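26S proteasome regulatory subunit rpn10 (Schizosaccharomyces pombe, PDB 2X5N) serves in the 19S regulatory complex of the 26S proteasome, where it binds K48-linked polyubiquitin and protects ubiquitin chains from disassembly by deubiquitinating enzymes, so promoting protein degradation. Local coordinates at residues Asp10-Ile16 / Leu78-Ala84; Val1-Thr5 / Asp42-Met47; Leu127-Lys132 / Phe155-Ser161. The contacts are given in a common frame with arbitrary orientation. Residues are numbered along the deposited sequence.

Contact 1: Asp10-Ile16 / Leu78-Ala84; sequences DNSEWMI and LPVRGNA
Both segments are loops apart from one 3-10 turn at 13-15. There Met-15 N bonds to Ser-12 O (3.0 Å) and Ile-16 N to Glu-13 O (3.2 Å). CA atoms come closest at Asn-11/Val-80 (4.6 Å) and Glu-13/Arg-81 (3.8 Å). Two backbone bonds join the loops: Arg-81 N to Asn-11 O and Glu-13 N to Gly-82 O, both 2.9 Å. Arg-81 is fully extended (phi 180°, psi 174°), and Gly-82 has positive phi (70°). Asn-11 takes rotamer p, and its ND2 donates to Pro-79 O (2.9 Å). Asp-10 (rotamer t) OD1 accepts from Ser-12 N, an Asx turn, and from Ser-12 OG, each at 2.9 Å; its OD2 bonds to Ser-115 and Gly-114. Packing supplements these bonds: Ala-84 CB sits on Ser-12 CB (4.0 Å), and Val-80 CG1 meets Ile-16 CG1 (3.9 Å) and Met-15 CB (4.2 Å). One water links Glu-13 OE1 to Gly-82 N; two others link Glu-13 OE2 to Asn-83 OD1. Arg-81 points CA-to-CB away from 10-16; its NH1 salt-bridges Asp-55. The loop after strand 3-9 matches the MIDAS position of VWA domains, but its DNSEW sequence departs from the canonical DxSxS, and no metal is seen here.

Contact 2: Val1-Thr5 / Asp42-Met47; sequences VLEAT and DNPENM. With SO4 (sulfate ion), chain B.
Asn-46 sets its carboxamide against the backbone of Val-1 to Glu-3, where ND2 donates to Val-1 O (2.9 Å) and OD1 accepts from Glu-3 N (2.8 Å). This pairing of side chain with backbone lies at the start of two neighbouring parallel strands, 3-9 and 47-52, in the central sheet of the VWA fold. With chi1 at -77° and chi2 at -3°, the Asn-46 amide presents both polar atoms to 1-3. ND2 also bonds to Lys-39 O in helix 24-42.

Residues 3-5 are extended. The facing chain first makes a type I turn from Asn-43 to Asn-46, closed by Asn-46 N to Asn-43 O (3.1 Å). Within it Asn-43 OD1 accepts from Glu-45 N (2.9 Å), an Asx turn. CA atoms are 5.5 Å apart at Glu-3/Asn-46 and 5.0 Å at Ala-4/Met-47. Beyond the turn, Thr-5 N donates to Met-47 O (3.0 Å), and Ala-4 CA makes a CA-H...O contact with the same oxygen (3.4 Å).

Leu-2, in rotamer tp, lays CD1 on Glu-45 CB (3.7 Å) and near Asn-43 OD1 (3.6 Å). The CA-to-CB bond of Glu-3 points away from 42-47; its carboxylate forms salt bridges with Lys-39 and Arg-108, and a water joins its OE2 to Asp-42 OD2. At the first modelled residue, Val-1 N makes a salt bridge to Asp-42 OD2 (2.9 Å). A sulfate, probably from the crystallisation liquor, also binds Arg-106. Sulfate O4 accepts a hydrogen bond from Leu-2 N (2.9 Å).

Contact 3: Leu127-Lys132 / Phe155-Ser161; sequences LAKRMK and FIDAANS
Helix 127-132 packs beside helix 155-159 in nearly the same direction. Their axes approach to 7.7 Å and cross at -26°. Small side chains permit this closeness, and the nearest CA pair, Ala-128/Ala-159, is only 4.5 Å apart. The Ala-128 methyl is the central bump. Ala-128 CB enters a hollow formed by Phe-155, Ala-158 and Ala-159, lying 3.3 Å from Phe-155 O, 3.6 Å from Phe-155 CD1, 3.7 Å from Ala-158 CB and 4.0 Å from Ala-159 CB. In return, Ala-159 CA makes a CA-H...O contact with Ala-128 O (3.6 Å). Phe-155 (chi1 171°, chi2 89°) fills the space toward the sheet. Leu-127 CB meets the ring edge at Phe-155 CE1 (4.1 Å), and Met-131 SD lies 4.4 Å from Phe-155 CZ. Ile-140 and Ile-90 also touch Phe-155.

Lys-132, all-trans, lies along the end of the second helix. Lys-132 CB is 3.5 Å from Ala-159 O, its CD 3.5 Å from Ala-158 O and its CE 3.4 Å from Asn-160 O. A water takes a bond from Lys-132 NZ (3.0 Å) and donates to Asp-157 O and Asn-160 O. Asn-160 leaves the helix, and its OD1 accepts from Cys-165 N. No direct hydrogen bond joins the segments. The contact is close alanine packing of neighbouring helices on one face of the central sheet, as expected in the Rossmann-like alpha/beta VWA fold.

In the fold
The chain starts in contact 2, where residues 1-5 lead into strand 3-9. That strand ends at the 10-16 loop of contact 1. After helix 24-42 the chain returns to 42-47, closing contact 2 before strand 47-52. It then runs through strand 60-63 and helix 68-75 to 78-84, which closes contact 1. These two contacts therefore cross along the sequence. They lie on opposite sides of the chain's centre, with centres about 29 Å apart. Contact 3 follows in series, opening on helix 121-133 and closing on helix 151-159 after strand 136-143. Contact 2 joins strand starts, contact 1 joins the loop after strand 3-9 to that before helix 86-98, and contact 3 pairs helices beside the sheet.

Contact 1: Asp10-Ile16 / Leu78-Ala84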
loop_
_atom_site.group_PDB
_atom_site.type_symbol
_atom_site.label_atom_id
_atom_site.label_comp_id
_atom_site.label_asym_id
_atom_site.label_seq_id
_atom_site.Cartn_x
_atom_site.Cartn_y
_atom_site.Cartn_z
ATOM N N ASP A 10 6.939 1.901 1.058
ATOM C CA ASP A 10 7.837 3.030 0.938
ATOM C C ASP A 10 9.192 2.609 1.518
ATOM O O ASP A 10 9.316 2.356 2.724
ATOM C CB ASP A 10 7.221 4.237 1.660
ATOM C CG ASP A 10 7.979 5.539 1.449
ATOM O OD1 ASP A 10 9.182 5.511 1.114
ATOM O OD2 ASP A 10 7.344 6.601 1.643
ATOM N N ASN A 11 10.185 2.486 0.643
ATOM C CA ASN A 11 11.573 2.229 1.068
ATOM C C ASN A 11 12.472 3.414 0.738
ATOM O O ASN A 11 13.648 3.226 0.408
ATOM C CB ASN A 11 12.126 0.946 0.450
ATOM C CG ASN A 11 12.226 1.020 -1.049
ATOM O OD1 ASN A 11 11.385 1.629 -1.699
ATOM N ND2 ASN A 11 13.239 0.360 -1.618
ATOM N N SER A 12 11.927 4.634 0.852
ATOM C CA SER A 12 12.727 5.848 0.693
ATOM C C SER A 12 13.537 6.162 1.945
ATOM O O SER A 12 13.320 5.584 3.015
ATOM C CB SER A 12 11.847 7.053 0.352
ATOM O OG SER A 12 11.172 7.539 1.491
ATOM N N GLU A 13 14.460 7.117 1.815
ATOM C CA GLU A 13 15.290 7.545 2.930
ATOM C C GLU A 13 14.451 8.120 4.088
ATOM O O GLU A 13 14.899 8.109 5.223
ATOM C CB GLU A 13 16.343 8.556 2.479
ATOM C CG GLU A 13 15.769 9.856 1.946
ATOM C CD GLU A 13 16.779 10.720 1.242
ATOM O OE1 GLU A 13 17.980 10.654 1.568
ATOM O OE2 GLU A 13 16.360 11.487 0.356
ATOM N N TRP A 14 13.232 8.572 3.797
ATOM C CA TRP A 14 12.356 9.124 4.834
ATOM C C TRP A 14 11.936 8.052 5.844
ATOM O O TRP A 14 11.511 8.358 6.948
ATOM C CB TRP A 14 11.119 9.752 4.185
ATOM C CG TRP A 14 11.454 10.993 3.436
ATOM C CD1 TRP A 14 12.072 11.079 2.223
ATOM C CD2 TRP A 14 11.228 12.319 3.874
ATOM N NE1 TRP A 14 12.243 12.387 1.884
ATOM C CE2 TRP A 14 11.735 13.174 2.882
ATOM C CE3 TRP A 14 10.634 12.872 5.005
ATOM C CZ2 TRP A 14 11.659 14.563 2.984
ATOM C CZ3 TRP A 14 10.566 14.257 5.108
ATOM C CH2 TRP A 14 11.074 15.074 4.105
ATOM N N MET A 15 12.049 6.792 5.456
ATOM C CA MET A 15 11.565 5.695 6.265
ATOM C C MET A 15 12.607 5.227 7.300
ATOM O O MET A 15 12.318 4.358 8.088
ATOM C CB MET A 15 11.104 4.551 5.340
ATOM C CG MET A 15 9.984 4.984 4.399
ATOM S SD MET A 15 8.434 5.389 5.261
ATOM C CE MET A 15 7.811 3.758 5.648
ATOM N N ILE A 16 13.808 5.804 7.206
ATOM C CA ILE A 16 14.857 5.623 8.193
ATOM C C ILE A 16 14.644 6.713 9.234
ATOM O O ILE A 16 15.391 7.672 9.362
ATOM C CB ILE A 16 16.250 5.771 7.584
ATOM C CG1 ILE A 16 16.385 4.923 6.313
ATOM C CG2 ILE A 16 17.314 5.365 8.601
ATOM C CD1 ILE A 16 17.607 5.276 5.449
ATOM N N LEU A 78 16.808 -5.516 1.022
ATOM C CA LEU A 78 16.243 -4.436 0.224
ATOM C C LEU A 78 16.847 -3.119 0.670
ATOM O O LEU A 78 16.816 -2.799 1.842
ATOM C CB LEU A 78 14.724 -4.370 0.395
ATOM C CG LEU A 78 14.005 -3.329 -0.447
ATOM C CD1 LEU A 78 13.983 -3.710 -1.907
ATOM C CD2 LEU A 78 12.589 -3.149 0.049
ATOM N N PRO A 79 17.388 -2.335 -0.271
ATOM C CA PRO A 79 17.734 -0.972 0.106
ATOM C C PRO A 79 16.646 -0.083 0.646
ATOM O O PRO A 79 15.571 -0.120 0.039
ATOM C CB PRO A 79 18.548 -0.428 -1.067
ATOM C CG PRO A 79 18.806 -1.626 -1.949
ATOM C CD PRO A 79 17.692 -2.594 -1.684
ATOM N N VAL A 80 16.916 0.731 1.656
ATOM C CA VAL A 80 15.974 1.710 2.164
ATOM C C VAL A 80 16.738 3.032 2.116
ATOM O O VAL A 80 17.650 3.264 2.910
ATOM C CB VAL A 80 15.505 1.365 3.592
ATOM C CG1 VAL A 80 14.483 2.392 4.051
ATOM C CG2 VAL A 80 14.878 -0.032 3.631
ATOM N N ARG A 81 16.415 3.856 1.120
ATOM C CA ARG A 81 17.216 5.023 0.757
ATOM C C ARG A 81 16.557 5.729 -0.421
ATOM O O ARG A 81 15.593 5.230 -0.990
ATOM C CB ARG A 81 18.635 4.585 0.350
ATOM C CG ARG A 81 18.635 3.735 -0.920
ATOM C CD ARG A 81 20.035 3.306 -1.337
ATOM N NE ARG A 81 20.947 4.441 -1.480
ATOM C CZ ARG A 81 20.974 5.263 -2.522
ATOM N NH1 ARG A 81 20.132 5.103 -3.537
ATOM N NH2 ARG A 81 21.854 6.257 -2.542
ATOM N N GLY A 82 17.090 6.883 -0.799
ATOM C CA GLY A 82 16.609 7.538 -2.005
ATOM C C GLY A 82 15.204 8.112 -1.938
ATOM O O GLY A 82 14.622 8.253 -0.865
ATOM N N ASN A 83 14.697 8.502 -3.103
ATOM C CA ASN A 83 13.418 9.189 -3.223
ATOM C C ASN A 83 12.255 8.248 -3.440
ATOM O O ASN A 83 12.406 7.175 -4.036
ATOM C CB ASN A 83 13.429 10.122 -4.444
ATOM C CG ASN A 83 14.490 11.175 -4.364
ATOM O OD1 ASN A 83 14.776 11.676 -3.299
ATOM N ND2 ASN A 83 15.084 11.507 -5.494
ATOM N N ALA A 84 11.081 8.677 -2.985
ATOM C CA ALA A 84 9.843 7.967 -3.256
ATOM C C ALA A 84 9.204 8.520 -4.518
ATOM O O ALA A 84 9.201 9.735 -4.743
ATOM C CB ALA A 84 8.903 8.116 -2.090
HETATM O O HOH W 1 19.248 8.235 0.366
HETATM O O HOH W 2 13.981 11.886 -0.747
HETATM O O HOH W 3 17.629 10.908 -2.228
#

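Contact 2: Val1-Thr5 / Asp42-Met47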
loop_
_atom_site.group_PDB
_atom_site.type_symbol
_atom_site.label_atom_id
_atom_site.label_comp_id
_atom_site.label_asym_id
_atom_site.label_seq_id
_atom_site.Cartn_x
_atom_site.Cartn_y
_atom_site.Cartn_z
ATOM N N VAL A 1 -14.644 -10.426 -0.219
ATOM C CA VAL A 1 -14.336 -9.897 -1.548
ATOM C C VAL A 1 -13.248 -10.713 -2.259
ATOM O O VAL A 1 -12.209 -11.011 -1.665
ATOM C CB VAL A 1 -13.842 -8.432 -1.415
ATOM C CG1 VAL A 1 -13.465 -7.836 -2.737
ATOM C CG2 VAL A 1 -14.919 -7.574 -0.739
ATOM N N LEU A 2 -13.481 -11.029 -3.534
ATOM C CA LEU A 2 -12.486 -11.651 -4.384
ATOM C C LEU A 2 -11.704 -10.559 -5.115
ATOM O O LEU A 2 -12.236 -9.873 -5.994
ATOM C CB LEU A 2 -13.162 -12.599 -5.365
ATOM C CG LEU A 2 -12.236 -13.226 -6.400
ATOM C CD1 LEU A 2 -11.242 -14.144 -5.753
ATOM C CD2 LEU A 2 -13.061 -14.024 -7.406
ATOM N N GLU A 3 -10.451 -10.372 -4.698
ATOM C CA GLU A 3 -9.619 -9.294 -5.205
ATOM C C GLU A 3 -8.131 -9.666 -5.199
ATOM O O GLU A 3 -7.663 -10.465 -4.381
ATOM C CB GLU A 3 -9.856 -7.986 -4.421
ATOM C CG GLU A 3 -9.469 -8.049 -2.939
ATOM C CD GLU A 3 -9.810 -6.786 -2.171
ATOM O OE1 GLU A 3 -10.061 -5.739 -2.795
ATOM O OE2 GLU A 3 -9.804 -6.829 -0.920
ATOM N N ALA A 4 -7.409 -9.052 -6.130
ATOM C CA ALA A 4 -5.956 -9.063 -6.200
ATOM C C ALA A 4 -5.474 -7.735 -5.671
ATOM O O ALA A 4 -5.967 -6.677 -6.092
ATOM C CB ALA A 4 -5.517 -9.190 -7.651
ATOM N N THR A 5 -4.488 -7.766 -4.787
ATOM C CA THR A 5 -4.024 -6.552 -4.127
ATOM C C THR A 5 -2.533 -6.401 -4.316
ATOM O O THR A 5 -1.759 -7.301 -3.973
ATOM C CB THR A 5 -4.311 -6.601 -2.609
ATOM O OG1 THR A 5 -5.710 -6.797 -2.375
ATOM C CG2 THR A 5 -3.893 -5.331 -1.898
ATOM N N ASP A 42 -9.752 -13.472 3.409
ATOM C CA ASP A 42 -11.055 -12.986 2.939
ATOM C C ASP A 42 -11.697 -13.914 1.919
ATOM O O ASP A 42 -12.924 -13.998 1.832
ATOM C CB ASP A 42 -10.955 -11.567 2.364
ATOM C CG ASP A 42 -12.153 -10.696 2.741
ATOM O OD1 ASP A 42 -12.533 -10.702 3.931
ATOM O OD2 ASP A 42 -12.695 -9.963 1.873
ATOM N N ASN A 43 -10.870 -14.565 1.114
ATOM C CA ASN A 43 -11.342 -15.417 0.037
ATOM C C ASN A 43 -10.186 -16.333 -0.316
ATOM O O ASN A 43 -9.062 -15.877 -0.414
ATOM C CB ASN A 43 -11.758 -14.553 -1.153
ATOM C CG ASN A 43 -12.397 -15.356 -2.270
ATOM O OD1 ASN A 43 -11.775 -16.243 -2.850
ATOM N ND2 ASN A 43 -13.645 -15.046 -2.577
ATOM N N PRO A 44 -10.443 -17.636 -0.490
ATOM C CA PRO A 44 -9.406 -18.602 -0.861
ATOM C C PRO A 44 -8.575 -18.395 -2.099
ATOM O O PRO A 44 -7.523 -18.983 -2.301
ATOM C CB PRO A 44 -10.055 -19.974 -0.662
ATOM C CG PRO A 44 -11.492 -19.689 -0.944
ATOM C CD PRO A 44 -11.764 -18.284 -0.418
ATOM N N GLU A 45 -9.148 -17.577 -2.977
ATOM C CA GLU A 45 -8.513 -17.248 -4.247
ATOM C C GLU A 45 -7.859 -15.874 -4.289
ATOM O O GLU A 45 -7.301 -15.491 -5.317
ATOM C CB GLU A 45 -9.528 -17.393 -5.360
ATOM C CG GLU A 45 -9.894 -18.845 -5.630
ATOM C CD GLU A 45 -10.593 -18.985 -6.938
ATOM O OE1 GLU A 45 -11.742 -18.551 -6.995
ATOM O OE2 GLU A 45 -9.987 -19.497 -7.900
ATOM N N ASN A 46 -7.915 -15.113 -3.203
ATOM C CA ASN A 46 -7.266 -13.803 -3.203
ATOM C C ASN A 46 -5.759 -13.955 -3.272
ATOM O O ASN A 46 -5.182 -14.899 -2.717
ATOM C CB ASN A 46 -7.639 -13.013 -1.960
ATOM C CG ASN A 46 -9.027 -12.426 -2.036
ATOM O OD1 ASN A 46 -9.715 -12.562 -3.042
ATOM N ND2 ASN A 46 -9.446 -11.753 -0.976
ATOM N N MET A 47 -5.128 -13.010 -3.952
ATOM C CA MET A 47 -3.686 -12.986 -4.116
ATOM C C MET A 47 -3.192 -11.590 -3.805
ATOM O O MET A 47 -3.897 -10.616 -4.023
ATOM C CB MET A 47 -3.325 -13.264 -5.574
ATOM C CG MET A 47 -3.918 -14.529 -6.104
ATOM S SD MET A 47 -2.842 -15.888 -5.694
ATOM C CE MET A 47 -1.836 -15.946 -7.176
HETATM S S SO4 B . -17.110 -10.683 -4.441
HETATM O O1 SO4 B . -18.096 -9.603 -4.432
HETATM O O2 SO4 B . -16.951 -11.223 -3.078
HETATM O O3 SO4 B . -17.618 -11.719 -5.327
HETATM O O4 SO4 B . -15.888 -10.143 -4.961
HETATM O O HOH W 4 -15.427 -13.101 -1.456
HETATM O O HOH W 5 -5.983 -9.583 -2.370
HETATM O O HOH W 6 -10.269 -8.641 1.051
#

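Contact 3: Leu127-Lys132 / Phe155-Ser161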
loop_
_atom_site.group_PDB
_atom_site.type_symbol
_atom_site.label_atom_id
_atom_site.label_comp_id
_atom_site.label_asym_id
_atom_site.label_seq_id
_atom_site.Cartn_x
_atom_site.Cartn_y
_atom_site.Cartn_z
ATOM N N LEU A 127 -4.413 11.236 -11.199
ATOM C CA LEU A 127 -4.079 9.845 -10.865
ATOM C C LEU A 127 -5.323 9.130 -10.297
ATOM O O LEU A 127 -5.669 8.015 -10.715
ATOM C CB LEU A 127 -2.909 9.802 -9.873
ATOM C CG LEU A 127 -1.506 10.030 -10.443
ATOM C CD1 LEU A 127 -0.524 10.438 -9.341
ATOM C CD2 LEU A 127 -0.988 8.790 -11.168
ATOM N N ALA A 128 -5.982 9.777 -9.341
ATOM C CA ALA A 128 -7.120 9.198 -8.643
ATOM C C ALA A 128 -8.298 8.940 -9.580
ATOM O O ALA A 128 -8.925 7.893 -9.537
ATOM C CB ALA A 128 -7.549 10.130 -7.517
ATOM N N LYS A 129 -8.608 9.910 -10.426
ATOM C CA LYS A 129 -9.756 9.777 -11.294
ATOM C C LYS A 129 -9.504 8.725 -12.352
ATOM O O LYS A 129 -10.424 8.033 -12.762
ATOM C CB LYS A 129 -10.120 11.118 -11.936
ATOM C CG LYS A 129 -10.683 12.128 -10.943
ATOM C CD LYS A 129 -11.326 13.319 -11.638
ATOM C CE LYS A 129 -12.137 14.147 -10.656
ATOM N NZ LYS A 129 -12.833 15.289 -11.305
ATOM N N ARG A 130 -8.250 8.612 -12.787
ATOM C CA ARG A 130 -7.857 7.541 -13.682
ATOM C C ARG A 130 -8.027 6.165 -13.007
ATOM O O ARG A 130 -8.579 5.261 -13.641
ATOM C CB ARG A 130 -6.412 7.753 -14.190
ATOM C CG ARG A 130 -5.900 6.688 -15.151
ATOM C CD ARG A 130 -6.695 6.673 -16.456
ATOM N NE ARG A 130 -6.529 7.911 -17.215
ATOM C CZ ARG A 130 -7.131 8.171 -18.372
ATOM N NH1 ARG A 130 -7.941 7.279 -18.925
ATOM N NH2 ARG A 130 -6.922 9.330 -18.974
ATOM N N MET A 131 -7.587 6.000 -11.750
ATOM C CA MET A 131 -7.844 4.752 -11.016
ATOM C C MET A 131 -9.337 4.442 -10.964
ATOM O O MET A 131 -9.751 3.298 -11.155
ATOM C CB MET A 131 -7.313 4.814 -9.578
ATOM C CG MET A 131 -5.789 4.752 -9.423
ATOM S SD MET A 131 -5.308 4.312 -7.769
ATOM C CE MET A 131 -5.811 2.611 -7.691
ATOM N N LYS A 132 -10.151 5.456 -10.685
ATOM C CA LYS A 132 -11.569 5.230 -10.511
ATOM C C LYS A 132 -12.163 4.771 -11.839
ATOM O O LYS A 132 -12.989 3.856 -11.888
ATOM C CB LYS A 132 -12.262 6.501 -10.020
ATOM C CG LYS A 132 -13.743 6.316 -9.769
ATOM C CD LYS A 132 -14.401 7.612 -9.309
ATOM C CE LYS A 132 -15.897 7.426 -9.102
ATOM N NZ LYS A 132 -16.586 8.693 -8.738
ATOM N N PHE A 155 -7.293 13.108 -2.863
ATOM C CA PHE A 155 -6.972 11.984 -3.730
ATOM C C PHE A 155 -7.932 10.808 -3.476
ATOM O O PHE A 155 -8.539 10.257 -4.402
ATOM C CB PHE A 155 -5.522 11.570 -3.473
ATOM C CG PHE A 155 -5.112 10.271 -4.154
ATOM C CD1 PHE A 155 -4.598 10.256 -5.439
ATOM C CD2 PHE A 155 -5.234 9.070 -3.489
ATOM C CE1 PHE A 155 -4.219 9.079 -6.047
ATOM C CE2 PHE A 155 -4.860 7.883 -4.091
ATOM C CZ PHE A 155 -4.359 7.882 -5.364
ATOM N N ILE A 156 -8.060 10.416 -2.218
ATOM C CA ILE A 156 -8.931 9.292 -1.901
ATOM C C ILE A 156 -10.384 9.608 -2.271
ATOM O O ILE A 156 -11.091 8.761 -2.785
ATOM C CB ILE A 156 -8.760 8.858 -0.427
ATOM C CG1 ILE A 156 -7.397 8.176 -0.259
ATOM C CG2 ILE A 156 -9.859 7.880 -0.034
ATOM C CD1 ILE A 156 -7.332 6.804 -0.892
ATOM N N ASP A 157 -10.830 10.833 -2.020
ATOM C CA ASP A 157 -12.188 11.216 -2.345
ATOM C C ASP A 157 -12.424 11.112 -3.848
ATOM O O ASP A 157 -13.493 10.700 -4.279
ATOM C CB ASP A 157 -12.500 12.650 -1.878
ATOM C CG ASP A 157 -12.612 12.767 -0.378
ATOM O OD1 ASP A 157 -12.897 11.744 0.271
ATOM O OD2 ASP A 157 -12.430 13.890 0.142
ATOM N N ALA A 158 -11.409 11.451 -4.648
ATOM C CA ALA A 158 -11.539 11.409 -6.108
ATOM C C ALA A 158 -11.506 9.986 -6.668
ATOM O O ALA A 158 -12.075 9.717 -7.729
ATOM C CB ALA A 158 -10.452 12.242 -6.763
ATOM N N ALA A 159 -10.824 9.082 -5.972
ATOM C CA ALA A 159 -10.693 7.692 -6.414
ATOM C C ALA A 159 -11.908 6.876 -5.990
ATOM O O ALA A 159 -12.200 5.826 -6.584
ATOM C CB ALA A 159 -9.427 7.065 -5.823
ATOM N N ASN A 160 -12.590 7.326 -4.943
ATOM C CA ASN A 160 -13.522 6.444 -4.234
ATOM C C ASN A 160 -14.749 6.082 -5.055
ATOM O O ASN A 160 -15.280 6.888 -5.804
ATOM C CB ASN A 160 -13.930 7.107 -2.916
ATOM C CG ASN A 160 -14.302 6.126 -1.836
ATOM O OD1 ASN A 160 -14.265 4.927 -2.013
ATOM N ND2 ASN A 160 -14.651 6.655 -0.681
ATOM N N SER A 161 -15.176 4.840 -4.915
ATOM C CA SER A 161 -16.383 4.361 -5.544
ATOM C C SER A 161 -16.984 3.327 -4.608
ATOM O O SER A 161 -16.319 2.384 -4.231
ATOM C CB SER A 161 -16.068 3.723 -6.885
ATOM O OG SER A 161 -17.271 3.468 -7.591
HETATM O O HOH W 7 -15.217 9.581 -6.175
#